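Local structure of penicillin-binding protein 2 (Pbp2) (Helicobacter pylori, 5LP5) at residues A[337-342]-A[371-376]. The protein probably acts as a penicillin-binding peptidoglycan transpeptidase that cross-links the cell wall and, in complex with MreC, takes part in cell-shape control. Residues are numbered along the deposited sequence; the frame is centred on the assembly and turned at random.
Sequences PFIEVG and FYKFGL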
ATOM      1  N   PRO A 337      11.338  13.783 -60.967  1.00 86.86           N
ATOM      2  CA  PRO A 337      10.134  13.945 -60.139  1.00 87.57           C
ATOM      3  C   PRO A 337       9.272  12.685 -60.034  1.00 83.86           C
ATOM      4  O   PRO A 337       8.540  12.531 -59.072  1.00 84.67           O
ATOM      5  CB  PRO A 337       9.358  15.058 -60.856  1.00 88.53           C
ATOM      6  CG  PRO A 337      10.406  15.847 -61.552  1.00 88.83           C
ATOM      7  CD  PRO A 337      11.437  14.843 -61.986  1.00 88.09           C
ATOM      8  N   PHE A 338       9.351  11.804 -61.020  1.00 84.50           N
ATOM      9  CA  PHE A 338       8.565  10.573 -61.019  1.00 84.21           C
ATOM     10  C   PHE A 338       9.187   9.558 -61.970  1.00 82.72           C
ATOM     11  O   PHE A 338      10.180   9.854 -62.632  1.00 78.45           O
ATOM     12  CB  PHE A 338       7.108  10.871 -61.432  1.00 87.87           C
ATOM     13  CG  PHE A 338       6.958  11.430 -62.833  1.00 89.48           C
ATOM     14  CD1 PHE A 338       6.834  10.578 -63.927  1.00 89.46           C
ATOM     15  CD2 PHE A 338       6.920  12.808 -63.051  1.00 88.20           C
ATOM     16  CE1 PHE A 338       6.695  11.090 -65.205  1.00 90.49           C
ATOM     17  CE2 PHE A 338       6.782  13.323 -64.327  1.00 88.46           C
ATOM     18  CZ  PHE A 338       6.668  12.464 -65.406  1.00 90.61           C
ATOM     19  N   ILE A 339       8.610   8.361 -62.022  1.00 85.06           N
ATOM     20  CA  ILE A 339       8.911   7.398 -63.091  1.00 92.54           C
ATOM     21  C   ILE A 339       7.616   6.794 -63.621  1.00 98.60           C
ATOM     22  O   ILE A 339       6.575   6.854 -62.959  1.00106.00           O
ATOM     23  CB  ILE A 339       9.856   6.261 -62.649  1.00 91.86           C
ATOM     24  CG1 ILE A 339       9.278   5.487 -61.465  1.00 96.49           C
ATOM     25  CG2 ILE A 339      11.213   6.815 -62.263  1.00 95.21           C
ATOM     26  CD1 ILE A 339      10.015   4.194 -61.171  1.00 98.60           C
ATOM     27  N   GLU A 340       7.677   6.236 -64.829  1.00100.45           N
ATOM     28  CA  GLU A 340       6.574   5.437 -65.359  1.00 97.31           C
ATOM     29  C   GLU A 340       7.057   4.019 -65.541  1.00 97.22           C
ATOM     30  O   GLU A 340       8.195   3.806 -65.937  1.00 91.15           O
ATOM     31  CB  GLU A 340       6.061   5.972 -66.693  1.00 99.73           C
ATOM     32  CG  GLU A 340       4.696   5.395 -67.040  1.00100.37           C
ATOM     33  CD  GLU A 340       4.226   5.774 -68.412  1.00 99.22           C
ATOM     34  OE1 GLU A 340       4.250   6.975 -68.739  1.00102.90           O
ATOM     35  OE2 GLU A 340       3.821   4.861 -69.151  1.00 94.35           O
ATOM     36  N   VAL A 341       6.185   3.050 -65.279  1.00103.18           N
ATOM     37  CA  VAL A 341       6.547   1.641 -65.451  1.00110.16           C
ATOM     38  C   VAL A 341       5.636   0.925 -66.460  1.00115.08           C
ATOM     39  O   VAL A 341       6.127   0.304 -67.417  1.00118.59           O
ATOM     40  CB  VAL A 341       6.599   0.914 -64.094  1.00109.98           C
ATOM     41  CG1 VAL A 341       6.823  -0.580 -64.287  1.00110.32           C
ATOM     42  CG2 VAL A 341       7.717   1.502 -63.243  1.00110.54           C
ATOM     43  N   GLY A 342       4.320   1.035 -66.279  1.00110.01           N
ATOM     44  CA  GLY A 342       3.401   0.528 -67.284  1.00103.56           C
ATOM     45  C   GLY A 342       2.246   1.478 -67.437  1.00100.00           C
ATOM     46  O   GLY A 342       2.362   2.529 -68.067  1.00 94.48           O
ATOM     47  N   PHE A 371      14.637   4.195 -54.725  1.00 63.99           N
ATOM     48  CA  PHE A 371      14.066   2.950 -54.206  1.00 59.81           C
ATOM     49  C   PHE A 371      13.037   2.391 -55.162  1.00 59.37           C
ATOM     50  O   PHE A 371      12.921   1.181 -55.298  1.00 60.30           O
ATOM     51  CB  PHE A 371      13.465   3.160 -52.805  1.00 56.87           C
ATOM     52  CG  PHE A 371      14.475   3.628 -51.789  1.00 56.57           C
ATOM     53  CD1 PHE A 371      15.344   2.727 -51.187  1.00 55.43           C
ATOM     54  CD2 PHE A 371      14.580   4.966 -51.461  1.00 53.90           C
ATOM     55  CE1 PHE A 371      16.287   3.149 -50.273  1.00 53.69           C
ATOM     56  CE2 PHE A 371      15.522   5.388 -50.552  1.00 52.87           C
ATOM     57  CZ  PHE A 371      16.379   4.483 -49.961  1.00 52.24           C
ATOM     58  N   TYR A 372      12.295   3.258 -55.835  1.00 60.39           N
ATOM     59  CA  TYR A 372      11.420   2.802 -56.913  1.00 64.37           C
ATOM     60  C   TYR A 372      12.213   2.028 -57.980  1.00 68.78           C
ATOM     61  O   TYR A 372      11.819   0.940 -58.404  1.00 70.83           O
ATOM     62  CB  TYR A 372      10.683   3.977 -57.577  1.00 64.81           C
ATOM     63  CG  TYR A 372       9.581   4.635 -56.752  1.00 63.63           C
ATOM     64  CD1 TYR A 372       8.751   3.885 -55.913  1.00 64.59           C
ATOM     65  CD2 TYR A 372       9.345   6.007 -56.847  1.00 63.49           C
ATOM     66  CE1 TYR A 372       7.748   4.490 -55.172  1.00 64.28           C
ATOM     67  CE2 TYR A 372       8.340   6.614 -56.114  1.00 63.35           C
ATOM     68  CZ  TYR A 372       7.545   5.852 -55.281  1.00 64.14           C
ATOM     69  OH  TYR A 372       6.555   6.456 -54.548  1.00 63.86           O
ATOM     70  N   LYS A 373      13.338   2.592 -58.406  1.00 73.09           N
ATOM     71  CA  LYS A 373      14.114   2.024 -59.511  1.00 75.27           C
ATOM     72  C   LYS A 373      14.736   0.675 -59.173  1.00 74.84           C
ATOM     73  O   LYS A 373      14.557  -0.288 -59.922  1.00 75.79           O
ATOM     74  CB  LYS A 373      15.192   3.002 -59.982  1.00 76.04           C
ATOM     75  CG  LYS A 373      14.670   3.988 -61.011  1.00 76.63           C
ATOM     76  CD  LYS A 373      15.793   4.866 -61.520  1.00 78.46           C
ATOM     77  CE  LYS A 373      15.303   5.913 -62.506  1.00 80.65           C
ATOM     78  NZ  LYS A 373      16.409   6.803 -62.966  1.00 82.72           N
ATOM     79  N   PHE A 374      15.467   0.597 -58.064  1.00 71.91           N
ATOM     80  CA  PHE A 374      16.098  -0.672 -57.681  1.00 76.05           C
ATOM     81  C   PHE A 374      15.052  -1.680 -57.199  1.00 77.00           C
ATOM     82  O   PHE A 374      15.298  -2.891 -57.208  1.00 72.88           O
ATOM     83  CB  PHE A 374      17.200  -0.465 -56.631  1.00 74.99           C
ATOM     84  CG  PHE A 374      18.453   0.166 -57.189  1.00 77.88           C
ATOM     85  CD1 PHE A 374      19.374  -0.585 -57.918  1.00 79.09           C
ATOM     86  CD2 PHE A 374      18.714   1.523 -56.992  1.00 79.82           C
ATOM     87  CE1 PHE A 374      20.525   0.009 -58.440  1.00 79.60           C
ATOM     88  CE2 PHE A 374      19.867   2.117 -57.501  1.00 77.71           C
ATOM     89  CZ  PHE A 374      20.776   1.360 -58.225  1.00 78.88           C
ATOM     90  N   GLY A 375      13.887  -1.169 -56.798  1.00 78.59           N
ATOM     91  CA  GLY A 375      12.758  -2.002 -56.390  1.00 82.01           C
ATOM     92  C   GLY A 375      12.222  -2.828 -57.543  1.00 87.77           C
ATOM     93  O   GLY A 375      11.699  -3.928 -57.339  1.00 92.58           O
ATOM     94  N   LEU A 376      12.348  -2.286 -58.756  1.00 88.57           N
ATOM     95  CA  LEU A 376      12.017  -3.020 -59.987  1.00 87.64           C
ATOM     96  C   LEU A 376      12.873  -4.287 -60.143  1.00 86.74           C
ATOM     97  O   LEU A 376      12.403  -5.320 -60.636  1.00 84.31           O
ATOM     98  CB  LEU A 376      12.203  -2.122 -61.220  1.00 84.33           C
ATOM     99  CG  LEU A 376      11.255  -0.929 -61.336  1.00 82.11           C
ATOM    100  CD1 LEU A 376      11.753   0.063 -62.373  1.00 82.51           C
ATOM    101  CD2 LEU A 376       9.847  -1.389 -61.663  1.00 81.03           C
TER
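Ile339 and Tyr372 make the nearest approach between strand 338-340 and helix 369-377: CD1 of Ile339 lies 3.7 Å from CB of Tyr372. The methyl thus meets the root of the tyrosine and stands obliquely to its ring. With CG1 of Ile339 set between backbone N and carbonyl carbon (chi1 58°) and chi2 extended at 168°, the ethyl branch reaches out to the helix. The other branch of Ile339, the methyl CG2, meets the extended lysine chain near its end, 4.2 Å from CE of Lys373, where the two side chains cross at a slant, so the two branches divide between neighbouring helix residues. The polar ends of both are held by carbonyls: Lys373 NZ hydrogen-bonds to Pro334 O and Tyr372 OH to Arg347 O. Further along, Val341 and Leu376 lie alongside each other, pointing opposite ways, and CD2 of Leu376 faces both valine methyls, 3.9 Å from CG2 and 4.1 Å from CG1 of Val341. Helix 424-430 also packs on Leu376 and Tyr372 through Leu428. The segments bury 205 Å², and the close contacts are between side chains, consistent with a peripheral contact. In this strand-on-helix packing a two-stranded antiparallel hairpin, 338-340 with 345-347, lies against a helix of the penicillin-binding transpeptidase domain.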